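Local coordinates for protein Aac(6')-ib (Escherichia coli, PDB 2BUE) that probably transfers an acetyl group from acetyl-CoA to the 6'-amino group of aminoglycoside antibiotics, and so confers resistance to them, at residues Val49-Gly54 with Asn160-Arg165; Gln94-Leu99 with Gln153-Pro158; Gln119-Ala122 with Gln126-Lys129. The protein carries 2 engineered substitutions. All coordinates share one frame; numbering follows the deposited sequence.

From the N terminus, the chain first passes Val-49 to Gly-54, and interaction 1 closes the longest loop when this segment meets the start of helix 161-169. Interaction 2 is nested inside it and joins strand 88-97 to the end of strand 151-154. Interaction 3 is the innermost, a short turn between strand 114-121 and the loop ahead of helix 131-144; none of the three loops cross. Interactions 1 and 3 both line the coenzyme A cleft and touch through Trp-52 and Arg-162. Interactions 1 and 2 meet where Ile-164 packs on Pro-156, while interactions 2 and 3 share the central sheet without touching.

Interaction 1: Val49-Gly54 with Asn160-Arg165; sequences VEWWGG and NLRAIR. With COA (coenzyme A), chain B.
The coenzyme A cleft of the GNAT fold is bordered here by Trp-51, in the loop after helix 46-49, and Asn-160, the N-cap of helix 161-169. The two stack: the amide of Asn-160 lies over one face of the indole with the planes 9° apart, its CG 3.6 Å above the ring plane of Trp-51, and its CB makes a CH-pi contact with the six-membered ring. On the opposite face CG of Glu-50 lies toward the rim, so the ring lies between its own neighbour in sequence and the cap residue.

Both ends of the Asn-160 amide are used, which fixes its rotation. OD1 accepts a weak capping bond from Ala-163 N, while ND2 points into the cleft and gives a nearly straight bond (169°) to O5P of the pantetheine arm, 3.0 Å away. CB of Trp-51 also touches that carbonyl, at 3.4 Å from O5P.

Arg-162, in the first turn of the helix, bends at chi3 (56°) and brings its guanidinium up obliquely to the indole, NH2 lying 3.6 Å from Trp-51 NE1. OAP of the coenzyme sits over a face of this guanidinium. A water at its edge accepts from Arg-162 NH2 and donates to Glu-50 OE1, a bridge between opposite charges that are too far apart to meet directly. Trp-51 O and Gly-53 N hydrogen-bond ribostamycin, so the loop touches both bound ligands. Farther along the helix, Arg-165, whose NH1 pairs with Glu-168, donates from NE to O7A of the coenzyme's 3'-phosphate at 3.2 Å.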
loop_
_atom_site.group_PDB
_atom_site.type_symbol
_atom_site.label_atom_id
_atom_site.label_comp_id
_atom_site.label_asym_id
_atom_site.label_seq_id
_atom_site.Cartn_x
_atom_site.Cartn_y
_atom_site.Cartn_z
ATOM N N VAL A 49 13.603 3.586 4.053
ATOM C CA VAL A 49 13.617 4.795 4.869
ATOM C C VAL A 49 13.378 6.051 4.004
ATOM O O VAL A 49 12.678 6.975 4.420
ATOM C CB VAL A 49 14.944 4.916 5.654
ATOM C CG1 VAL A 49 15.036 6.255 6.331
ATOM C CG2 VAL A 49 15.030 3.811 6.688
ATOM N N GLU A 50 13.959 6.049 2.806
ATOM C CA GLU A 50 13.844 7.162 1.867
ATOM C C GLU A 50 12.389 7.614 1.621
ATOM O O GLU A 50 12.107 8.827 1.516
ATOM C CB GLU A 50 14.520 6.764 0.548
ATOM C CG GLU A 50 14.444 7.824 -0.539
ATOM C CD GLU A 50 15.289 7.500 -1.765
ATOM O OE1 GLU A 50 15.654 6.320 -1.991
ATOM O OE2 GLU A 50 15.597 8.460 -2.509
ATOM N N TRP A 51 11.470 6.649 1.574
ATOM C CA TRP A 51 10.086 6.896 1.126
ATOM C C TRP A 51 9.022 6.500 2.157
ATOM O O TRP A 51 7.826 6.636 1.918
ATOM C CB TRP A 51 9.824 6.128 -0.175
ATOM C CG TRP A 51 10.716 6.537 -1.320
ATOM C CD1 TRP A 51 11.643 5.764 -1.963
ATOM C CD2 TRP A 51 10.775 7.833 -1.938
ATOM N NE1 TRP A 51 12.268 6.492 -2.953
ATOM C CE2 TRP A 51 11.758 7.765 -2.956
ATOM C CE3 TRP A 51 10.089 9.039 -1.731
ATOM C CZ2 TRP A 51 12.072 8.865 -3.776
ATOM C CZ3 TRP A 51 10.405 10.135 -2.538
ATOM C CH2 TRP A 51 11.392 10.037 -3.538
ATOM N N TRP A 52 9.468 5.982 3.298
ATOM C CA TRP A 52 8.555 5.413 4.265
ATOM C C TRP A 52 8.985 5.778 5.648
ATOM O O TRP A 52 10.107 5.474 6.057
ATOM C CB TRP A 52 8.542 3.894 4.162
ATOM C CG TRP A 52 7.368 3.253 4.847
ATOM C CD1 TRP A 52 7.108 3.198 6.204
ATOM C CD2 TRP A 52 6.291 2.582 4.206
ATOM N NE1 TRP A 52 5.920 2.526 6.431
ATOM C CE2 TRP A 52 5.409 2.129 5.222
ATOM C CE3 TRP A 52 5.980 2.308 2.864
ATOM C CZ2 TRP A 52 4.241 1.424 4.937
ATOM C CZ3 TRP A 52 4.810 1.593 2.579
ATOM C CH2 TRP A 52 3.958 1.166 3.614
ATOM N N GLY A 53 8.078 6.402 6.377
ATOM C CA GLY A 53 8.324 6.734 7.755
ATOM C C GLY A 53 7.937 8.172 8.018
ATOM O O GLY A 53 7.133 8.445 8.920
ATOM N N GLY A 54 8.497 9.086 7.222
ATOM C CA GLY A 54 8.278 10.529 7.441
ATOM C C GLY A 54 8.866 10.917 8.789
ATOM O O GLY A 54 10.054 10.670 9.034
ATOM N N ASN A 160 8.177 10.951 -5.438
ATOM C CA ASN A 160 8.353 9.511 -5.661
ATOM C C ASN A 160 7.904 9.033 -7.042
ATOM O O ASN A 160 6.898 8.307 -7.178
ATOM C CB ASN A 160 7.630 8.727 -4.541
ATOM C CG ASN A 160 8.147 7.303 -4.392
ATOM O OD1 ASN A 160 8.933 6.835 -5.206
ATOM N ND2 ASN A 160 7.719 6.618 -3.316
ATOM N N LEU A 161 8.653 9.450 -8.070
ATOM C CA LEU A 161 8.276 9.208 -9.456
ATOM C C LEU A 161 8.207 7.703 -9.792
ATOM O O LEU A 161 7.364 7.268 -10.599
ATOM C CB LEU A 161 9.232 9.982 -10.406
ATOM C CG LEU A 161 9.238 11.515 -10.188
ATOM C CD1 LEU A 161 10.316 12.189 -11.075
ATOM C CD2 LEU A 161 7.849 12.141 -10.418
ATOM N N ARG A 162 9.091 6.919 -9.175
ATOM C CA ARG A 162 9.130 5.480 -9.410
ATOM C C ARG A 162 7.819 4.848 -8.922
ATOM O O ARG A 162 7.209 4.037 -9.629
ATOM C CB ARG A 162 10.339 4.846 -8.695
ATOM C CG ARG A 162 10.427 3.332 -8.887
ATOM C CD ARG A 162 11.699 2.739 -8.238
ATOM N NE ARG A 162 11.775 3.073 -6.824
ATOM C CZ ARG A 162 12.892 3.077 -6.094
ATOM N NH1 ARG A 162 14.063 2.766 -6.648
ATOM N NH2 ARG A 162 12.841 3.414 -4.815
ATOM N N ALA A 163 7.390 5.235 -7.723
ATOM C CA ALA A 163 6.113 4.704 -7.154
ATOM C C ALA A 163 4.938 5.115 -8.053
ATOM O O ALA A 163 4.061 4.309 -8.359
ATOM C CB ALA A 163 5.903 5.214 -5.754
ATOM N N ILE A 164 4.934 6.375 -8.486
ATOM C CA ILE A 164 3.863 6.873 -9.373
ATOM C C ILE A 164 3.766 6.048 -10.668
ATOM O O ILE A 164 2.666 5.616 -11.068
ATOM C CB ILE A 164 4.026 8.399 -9.676
ATOM C CG1 ILE A 164 3.859 9.227 -8.386
ATOM C CG2 ILE A 164 3.040 8.853 -10.748
ATOM C CD1 ILE A 164 4.447 10.646 -8.484
ATOM N N ARG A 165 4.910 5.802 -11.309
ATOM C CA ARG A 165 4.934 4.986 -12.518
ATOM C C ARG A 165 4.479 3.548 -12.263
ATOM O O ARG A 165 3.710 2.998 -13.048
ATOM C CB ARG A 165 6.319 5.007 -13.173
ATOM C CG ARG A 165 6.384 4.175 -14.450
ATOM C CD ARG A 165 5.734 4.884 -15.647
ATOM N NE ARG A 165 5.380 3.941 -16.714
ATOM C CZ ARG A 165 4.149 3.792 -17.208
ATOM N NH1 ARG A 165 3.148 4.537 -16.753
ATOM N NH2 ARG A 165 3.919 2.907 -18.175
HETATM N N1A COA B . 12.209 7.641 -11.405
HETATM C C2A COA B . 11.167 7.579 -12.232
HETATM N N3A COA B . 10.754 6.424 -12.733
HETATM C C4A COA B . 11.397 5.288 -12.407
HETATM C C5A COA B . 12.486 5.313 -11.552
HETATM C C6A COA B . 12.893 6.535 -11.041
HETATM N N6A COA B . 13.941 6.588 -10.211
HETATM N N7A COA B . 12.929 4.066 -11.400
HETATM C C8A COA B . 12.152 3.276 -12.137
HETATM N N9A COA B . 11.229 4.023 -12.752
HETATM C C1B COA B . 10.169 3.539 -13.629
HETATM C C2B COA B . 10.632 2.192 -14.144
HETATM O O2B COA B . 11.292 2.394 -15.398
HETATM C C3B COA B . 9.311 1.438 -14.266
HETATM O O3B COA B . 8.598 1.916 -15.411
HETATM P P3B COA B . 8.767 1.213 -16.839
HETATM O O7A COA B . 7.605 1.887 -17.744
HETATM O O8A COA B . 8.374 -0.333 -16.644
HETATM O O9A COA B . 10.135 1.410 -17.397
HETATM C C4B COA B . 8.545 1.920 -13.024
HETATM O O4B COA B . 9.076 3.235 -12.704
HETATM C C5B COA B . 8.517 1.059 -11.759
HETATM O O5B COA B . 7.810 -0.172 -11.953
HETATM P P1A COA B . 8.326 -1.483 -11.133
HETATM O O1A COA B . 7.222 -2.509 -11.057
HETATM O O2A COA B . 9.665 -1.949 -11.575
HETATM O O3A COA B . 8.480 -0.829 -9.688
HETATM P P2A COA B . 9.204 -1.578 -8.432
HETATM O O4A COA B . 9.197 -3.034 -8.669
HETATM O O5A COA B . 10.470 -0.879 -8.062
HETATM O O6A COA B . 8.108 -1.244 -7.286
HETATM C CBP COA B . 7.864 0.293 -5.418
HETATM C CCP COA B . 7.741 0.121 -6.946
HETATM C CDP COA B . 7.514 1.761 -5.076
HETATM C CEP COA B . 6.863 -0.673 -4.731
HETATM C CAP COA B . 9.329 -0.039 -4.975
HETATM O OAP COA B . 10.278 0.643 -5.821
HETATM C C9P COA B . 9.593 0.264 -3.484
HETATM O O9P COA B . 9.109 -0.464 -2.614
HETATM N N8P COA B . 10.370 1.342 -3.230
HETATM C C7P COA B . 10.725 1.776 -1.860
HETATM C C6P COA B . 9.456 2.061 -1.014
HETATM C C5P COA B . 8.402 2.945 -1.725
HETATM O O5P COA B . 8.730 3.887 -2.452
HETATM N N4P COA B . 7.121 2.624 -1.481
HETATM C C3P COA B . 6.017 3.368 -2.124
HETATM C C2P COA B . 5.584 4.604 -1.338
HETATM S S1P COA B . 4.100 5.422 -2.079
HETATM O O HOH W 1 14.545 3.991 -2.498
#

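Interaction 2: Gln94-Leu99 with Gln153-Pro158; sequences QSYVAL and QTDPSP. With RIO (ribostamycin), chain C.
Ala-98 and Gln-153 mark the closest approach of the two backbones, with CA atoms 8.5 Å apart; strands 88-97 and 151-154, antiparallel to each other, are separated by strand 114-121. Side chains therefore make the contact.

Tyr-96 carries it from one strand and Gln-153 from the other. Each has its CG between the backbone N and the carbonyl carbon (chi1 58° for Tyr-96), and the two groups cross at about a right angle. NE2 of Gln-153 approaches the edge of the phenol ring and donates to Tyr-96 OH over 3.0 Å, the hydroxyl oxygen lying in the amide plane and the bond close to straight (167°). The other end of this amide is held too, since OE1 bonds Tyr-187 OH; the CB of Ala-98 packs against NE2 at 3.9 Å. A water in the plane of the phenol ring lies 2.6 Å from Tyr-96 OH and is also within hydrogen-bonding distance of Asp-155 OD1.

These groups form a wall of the ribostamycin pocket. Amine N1 of the antibiotic sits over one face of Tyr-96, offset toward the rim and 3.3 Å from CZ. Amine N2 donates to Asp-155 OD1 at 2.8 Å and, more weakly, to OD2. Asp-118 OD1 also bonds the antibiotic, and the two nearby carboxylates would be expected to favour a protonated amine. Gln-94, with an extended chain, donates from NE2 to the glycosidic oxygen O3 of ribostamycin; NE2 also bonds Asp-118 OD2.

Around this wall, the Tyr-96 ring lies almost parallel to that of Trp-106, Gln-153 and Ala-98 touch Val-114 on the intervening strand 114-121, and Thr-154 and Pro-156 pack on Tyr-167 of helix 161-169.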
loop_
_atom_site.group_PDB
_atom_site.type_symbol
_atom_site.label_atom_id
_atom_site.label_comp_id
_atom_site.label_asym_id
_atom_site.label_seq_id
_atom_site.Cartn_x
_atom_site.Cartn_y
_atom_site.Cartn_z
ATOM N N GLN A 94 -0.330 -2.705 2.785
ATOM C CA GLN A 94 -1.489 -2.506 3.658
ATOM C C GLN A 94 -2.614 -1.927 2.833
ATOM O O GLN A 94 -2.361 -1.218 1.839
ATOM C CB GLN A 94 -1.151 -1.602 4.845
ATOM C CG GLN A 94 -0.598 -0.229 4.428
ATOM C CD GLN A 94 -0.265 0.658 5.615
ATOM O OE1 GLN A 94 0.218 0.188 6.661
ATOM N NE2 GLN A 94 -0.472 1.958 5.441
ATOM N N SER A 95 -3.845 -2.282 3.207
ATOM C CA SER A 95 -5.020 -1.630 2.656
ATOM C C SER A 95 -5.782 -0.954 3.801
ATOM O O SER A 95 -5.705 -1.390 4.963
ATOM C CB SER A 95 -5.931 -2.623 1.924
ATOM O OG SER A 95 -6.396 -3.642 2.799
ATOM N N TYR A 96 -6.536 0.090 3.491
ATOM C CA TYR A 96 -7.260 0.799 4.536
ATOM C C TYR A 96 -8.602 1.282 4.015
ATOM O O TYR A 96 -8.772 1.503 2.797
ATOM C CB TYR A 96 -6.422 1.954 5.171
ATOM C CG TYR A 96 -5.976 2.987 4.155
ATOM C CD1 TYR A 96 -6.829 4.051 3.814
ATOM C CD2 TYR A 96 -4.708 2.906 3.538
ATOM C CE1 TYR A 96 -6.459 5.002 2.857
ATOM C CE2 TYR A 96 -4.333 3.887 2.562
ATOM C CZ TYR A 96 -5.213 4.910 2.240
ATOM O OH TYR A 96 -4.900 5.873 1.305
ATOM N N VAL A 97 -9.559 1.408 4.934
ATOM C CA VAL A 97 -10.831 2.041 4.602
ATOM C C VAL A 97 -10.617 3.551 4.693
ATOM O O VAL A 97 -10.396 4.095 5.775
ATOM C CB VAL A 97 -11.960 1.580 5.576
ATOM C CG1 VAL A 97 -13.287 2.309 5.226
ATOM C CG2 VAL A 97 -12.131 0.050 5.477
ATOM N N ALA A 98 -10.729 4.244 3.562
ATOM C CA ALA A 98 -10.413 5.675 3.538
ATOM C C ALA A 98 -11.321 6.509 4.484
ATOM O O ALA A 98 -10.841 7.361 5.217
ATOM C CB ALA A 98 -10.481 6.203 2.102
ATOM N N LEU A 99 -12.626 6.238 4.467
ATOM C CA LEU A 99 -13.574 6.924 5.344
ATOM C C LEU A 99 -13.238 6.715 6.846
ATOM O O LEU A 99 -13.535 7.590 7.687
ATOM C CB LEU A 99 -14.987 6.450 4.998
ATOM C CG LEU A 99 -16.186 7.212 5.546
ATOM C CD1 LEU A 99 -16.193 8.601 4.967
ATOM C CD2 LEU A 99 -17.466 6.469 5.166
ATOM N N GLN A 153 -7.594 3.731 -4.032
ATOM C CA GLN A 153 -6.796 4.965 -4.132
ATOM C C GLN A 153 -5.388 4.708 -3.647
ATOM O O GLN A 153 -5.121 3.750 -2.883
ATOM C CB GLN A 153 -7.414 6.109 -3.317
ATOM C CG GLN A 153 -7.344 5.833 -1.796
ATOM C CD GLN A 153 -7.925 6.961 -0.957
ATOM O OE1 GLN A 153 -8.958 7.558 -1.299
ATOM N NE2 GLN A 153 -7.288 7.224 0.176
ATOM N N THR A 154 -4.468 5.568 -4.069
ATOM C CA THR A 154 -3.146 5.604 -3.434
ATOM C C THR A 154 -2.636 7.052 -3.509
ATOM O O THR A 154 -3.192 7.843 -4.266
ATOM C CB THR A 154 -2.161 4.606 -4.051
ATOM O OG1 THR A 154 -1.000 4.471 -3.194
ATOM C CG2 THR A 154 -1.772 5.021 -5.459
ATOM N N ASP A 155 -1.609 7.359 -2.726
ATOM C CA ASP A 155 -1.227 8.756 -2.493
ATOM C C ASP A 155 0.301 8.932 -2.385
ATOM O O ASP A 155 0.791 9.446 -1.369
ATOM C CB ASP A 155 -1.955 9.315 -1.262
ATOM C CG ASP A 155 -1.480 8.675 0.062
ATOM O OD1 ASP A 155 -1.021 7.508 0.029
ATOM O OD2 ASP A 155 -1.527 9.369 1.102
ATOM N N PRO A 156 1.044 8.524 -3.437
ATOM C CA PRO A 156 2.498 8.662 -3.387
ATOM C C PRO A 156 2.919 10.126 -3.246
ATOM O O PRO A 156 2.203 11.024 -3.674
ATOM C CB PRO A 156 2.964 8.115 -4.746
ATOM C CG PRO A 156 1.729 8.285 -5.676
ATOM C CD PRO A 156 0.569 7.981 -4.728
ATOM N N SER A 157 4.076 10.340 -2.624
ATOM C CA SER A 157 4.707 11.650 -2.633
ATOM C C SER A 157 4.933 12.123 -4.078
ATOM O O SER A 157 5.326 11.324 -4.934
ATOM C CB SER A 157 6.081 11.524 -1.983
ATOM O OG SER A 157 6.882 12.653 -2.296
ATOM N N PRO A 158 4.763 13.437 -4.323
ATOM C CA PRO A 158 5.103 13.991 -5.641
ATOM C C PRO A 158 6.572 13.723 -6.036
ATOM O O PRO A 158 6.869 13.676 -7.222
ATOM C CB PRO A 158 4.887 15.510 -5.454
ATOM C CG PRO A 158 3.866 15.589 -4.304
ATOM C CD PRO A 158 4.272 14.474 -3.392
HETATM O O1 RIO C . 2.194 2.784 7.911
HETATM C C1 RIO C . 1.280 2.326 8.918
HETATM C C2 RIO C . 0.855 3.529 9.770
HETATM O O2 RIO C . 0.872 4.755 9.010
HETATM C C3 RIO C . -0.431 4.991 8.451
HETATM O O3 RIO C . -0.427 4.741 7.030
HETATM C C4 RIO C . -0.921 5.883 6.224
HETATM C C5 RIO C . -2.469 5.858 6.070
HETATM O O4 RIO C . -3.095 5.985 7.335
HETATM C C6 RIO C . -3.020 6.928 5.112
HETATM N N1 RIO C . -4.478 6.687 4.909
HETATM C C7 RIO C . -2.295 6.847 3.741
HETATM C C8 RIO C . -0.770 6.988 3.932
HETATM N N2 RIO C . -0.122 6.986 2.590
HETATM C C9 RIO C . -0.213 5.836 4.838
HETATM O O5 RIO C . 1.189 6.168 5.053
HETATM C C10 RIO C . 2.059 5.035 5.012
HETATM O O6 RIO C . 2.446 4.742 3.692
HETATM C C11 RIO C . 3.333 5.724 3.045
HETATM C C12 RIO C . 3.743 5.100 1.689
HETATM N N3 RIO C . 2.650 5.225 0.713
HETATM C C13 RIO C . 4.588 6.014 3.923
HETATM O O7 RIO C . 5.317 7.103 3.308
HETATM C C14 RIO C . 4.154 6.398 5.359
HETATM O O8 RIO C . 5.288 6.709 6.219
HETATM C C15 RIO C . 3.260 5.306 5.967
HETATM N N4 RIO C . 2.778 5.662 7.302
HETATM C C16 RIO C . -1.401 4.075 9.243
HETATM O O9 RIO C . -2.320 4.931 9.902
HETATM C C17 RIO C . -0.536 3.458 10.357
HETATM O O10 RIO C . -0.581 4.356 11.500
HETATM O O HOH W 2 -2.644 5.412 0.009
#

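Interaction 3: Gln119-Ala122 with Gln126-Lys129; sequences QLLA and QLGK. With COA (coenzyme A), chain B.
Leu-121 and Leu-127 meet at the start of the GNAT pyrophosphate-binding loop, which leads from strand 114-121 to helix 131-144 and is rich in glycines (Gly-128, Gly-130 and Gly-132). Their contact is one-sided: the branch CD2 of Leu-127 comes to rest against CB of Leu-121, 3.8 Å away, rather than against the end of that chain. Leu-121 turns its own branches elsewhere. With CG anti to the carbonyl carbon (chi1 -70°), its CD1 lies 3.8 Å from Gln-126 O and 3.5 Å from the coenzyme oxygen O4A. Leu-135 of helix 131-144 also packs on this side chain. Leu-127 in turn meets His-47 and Arg-162, while its CD2 is 3.7 Å from OAP of coenzyme A, so the same methyl touches both the strand and the ligand. The polar end of Gln-126 is tied within the turn by a bond from Asn-123 ND2 to OE1.

Next to the leucine pair, backbone groups of both strand and loop bind the coenzyme. Along the strand the pantetheine arm pairs almost like an additional strand, as in other GNAT enzymes: its N4P donates to Gln-119 O, in a bent bond of 134°, and O9P accepts from Leu-121 N at 2.8 Å. In the loop, the backbone N of Gly-130 and that of Gly-132 also bond the coenzyme, whereas Lys-129 N is merely near O2A. Gly-128, with positive phi, gives its N-H to the pyrophosphate: its N lies 2.9 Å from O5A, nearly in line at 164°.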
loop_
_atom_site.group_PDB
_atom_site.type_symbol
_atom_site.label_atom_id
_atom_site.label_comp_id
_atom_site.label_asym_id
_atom_site.label_seq_id
_atom_site.Cartn_x
_atom_site.Cartn_y
_atom_site.Cartn_z
ATOM N N GLN A 119 2.598 0.251 -0.041
ATOM C CA GLN A 119 3.411 -0.960 -0.092
ATOM C C GLN A 119 4.886 -0.659 -0.312
ATOM O O GLN A 119 5.270 0.460 -0.682
ATOM C CB GLN A 119 2.893 -1.952 -1.160
ATOM C CG GLN A 119 3.251 -1.622 -2.581
ATOM C CD GLN A 119 2.599 -0.383 -3.082
ATOM O OE1 GLN A 119 1.395 -0.162 -2.878
ATOM N NE2 GLN A 119 3.378 0.439 -3.791
ATOM N N LEU A 120 5.690 -1.663 -0.006
ATOM C CA LEU A 120 7.140 -1.559 -0.156
ATOM C C LEU A 120 7.703 -2.942 -0.503
ATOM O O LEU A 120 7.166 -3.975 -0.084
ATOM C CB LEU A 120 7.782 -1.015 1.129
ATOM C CG LEU A 120 7.638 -1.887 2.393
ATOM C CD1 LEU A 120 8.816 -2.868 2.520
ATOM C CD2 LEU A 120 7.510 -1.025 3.649
ATOM N N LEU A 121 8.792 -2.929 -1.267
ATOM C CA LEU A 121 9.575 -4.131 -1.534
ATOM C C LEU A 121 10.774 -4.183 -0.579
ATOM O O LEU A 121 11.534 -3.216 -0.442
ATOM C CB LEU A 121 10.083 -4.130 -2.988
ATOM C CG LEU A 121 9.026 -4.331 -4.084
ATOM C CD1 LEU A 121 9.709 -4.304 -5.479
ATOM C CD2 LEU A 121 8.258 -5.639 -3.834
ATOM N N ALA A 122 10.949 -5.336 0.044
ATOM C CA ALA A 122 11.945 -5.531 1.093
ATOM C C ALA A 122 13.410 -5.403 0.636
ATOM O O ALA A 122 14.249 -4.933 1.406
ATOM C CB ALA A 122 11.733 -6.905 1.734
ATOM N N GLN A 126 15.858 -6.134 -5.697
ATOM C CA GLN A 126 14.662 -6.522 -6.442
ATOM C C GLN A 126 13.833 -5.341 -6.933
ATOM O O GLN A 126 12.727 -5.553 -7.435
ATOM C CB GLN A 126 13.795 -7.489 -5.603
ATOM C CG GLN A 126 14.433 -8.854 -5.330
ATOM C CD GLN A 126 13.586 -9.775 -4.454
ATOM O OE1 GLN A 126 13.091 -9.382 -3.395
ATOM N NE2 GLN A 126 13.420 -11.019 -4.896
ATOM N N LEU A 127 14.355 -4.117 -6.804
ATOM C CA LEU A 127 13.655 -2.900 -7.248
ATOM C C LEU A 127 13.796 -2.701 -8.750
ATOM O O LEU A 127 14.796 -3.115 -9.335
ATOM C CB LEU A 127 14.185 -1.646 -6.541
ATOM C CG LEU A 127 14.146 -1.611 -5.006
ATOM C CD1 LEU A 127 14.777 -0.341 -4.434
ATOM C CD2 LEU A 127 12.703 -1.784 -4.492
ATOM N N GLY A 128 12.792 -2.071 -9.361
ATOM C CA GLY A 128 12.830 -1.722 -10.793
ATOM C C GLY A 128 12.824 -2.888 -11.764
ATOM O O GLY A 128 13.295 -2.759 -12.904
ATOM N N LYS A 129 12.302 -4.030 -11.330
ATOM C CA LYS A 129 12.231 -5.228 -12.159
ATOM C C LYS A 129 10.787 -5.754 -12.327
ATOM O O LYS A 129 10.578 -6.931 -12.657
ATOM C CB LYS A 129 13.139 -6.310 -11.577
ATOM C CG LYS A 129 14.633 -5.949 -11.642
ATOM C CD LYS A 129 15.464 -6.999 -10.928
ATOM C CE LYS A 129 16.938 -6.671 -11.007
ATOM N NZ LYS A 129 17.750 -7.811 -10.492
HETATM N N1A COA B . 12.209 7.641 -11.405
HETATM C C2A COA B . 11.167 7.579 -12.232
HETATM N N3A COA B . 10.754 6.424 -12.733
HETATM C C4A COA B . 11.397 5.288 -12.407
HETATM C C5A COA B . 12.486 5.313 -11.552
HETATM C C6A COA B . 12.893 6.535 -11.041
HETATM N N6A COA B . 13.941 6.588 -10.211
HETATM N N7A COA B . 12.929 4.066 -11.400
HETATM C C8A COA B . 12.152 3.276 -12.137
HETATM N N9A COA B . 11.229 4.023 -12.752
HETATM C C1B COA B . 10.169 3.539 -13.629
HETATM C C2B COA B . 10.632 2.192 -14.144
HETATM O O2B COA B . 11.292 2.394 -15.398
HETATM C C3B COA B . 9.311 1.438 -14.266
HETATM O O3B COA B . 8.598 1.916 -15.411
HETATM P P3B COA B . 8.767 1.213 -16.839
HETATM O O7A COA B . 7.605 1.887 -17.744
HETATM O O8A COA B . 8.374 -0.333 -16.644
HETATM O O9A COA B . 10.135 1.410 -17.397
HETATM C C4B COA B . 8.545 1.920 -13.024
HETATM O O4B COA B . 9.076 3.235 -12.704
HETATM C C5B COA B . 8.517 1.059 -11.759
HETATM O O5B COA B . 7.810 -0.172 -11.953
HETATM P P1A COA B . 8.326 -1.483 -11.133
HETATM O O1A COA B . 7.222 -2.509 -11.057
HETATM O O2A COA B . 9.665 -1.949 -11.575
HETATM O O3A COA B . 8.480 -0.829 -9.688
HETATM P P2A COA B . 9.204 -1.578 -8.432
HETATM O O4A COA B . 9.197 -3.034 -8.669
HETATM O O5A COA B . 10.470 -0.879 -8.062
HETATM O O6A COA B . 8.108 -1.244 -7.286
HETATM C CBP COA B . 7.864 0.293 -5.418
HETATM C CCP COA B . 7.741 0.121 -6.946
HETATM C CDP COA B . 7.514 1.761 -5.076
HETATM C CEP COA B . 6.863 -0.673 -4.731
HETATM C CAP COA B . 9.329 -0.039 -4.975
HETATM O OAP COA B . 10.278 0.643 -5.821
HETATM C C9P COA B . 9.593 0.264 -3.484
HETATM O O9P COA B . 9.109 -0.464 -2.614
HETATM N N8P COA B . 10.370 1.342 -3.230
HETATM C C7P COA B . 10.725 1.776 -1.860
HETATM C C6P COA B . 9.456 2.061 -1.014
HETATM C C5P COA B . 8.402 2.945 -1.725
HETATM O O5P COA B . 8.730 3.887 -2.452
HETATM N N4P COA B . 7.121 2.624 -1.481
HETATM C C3P COA B . 6.017 3.368 -2.124
HETATM C C2P COA B . 5.584 4.604 -1.338
HETATM S S1P COA B . 4.100 5.422 -2.079
#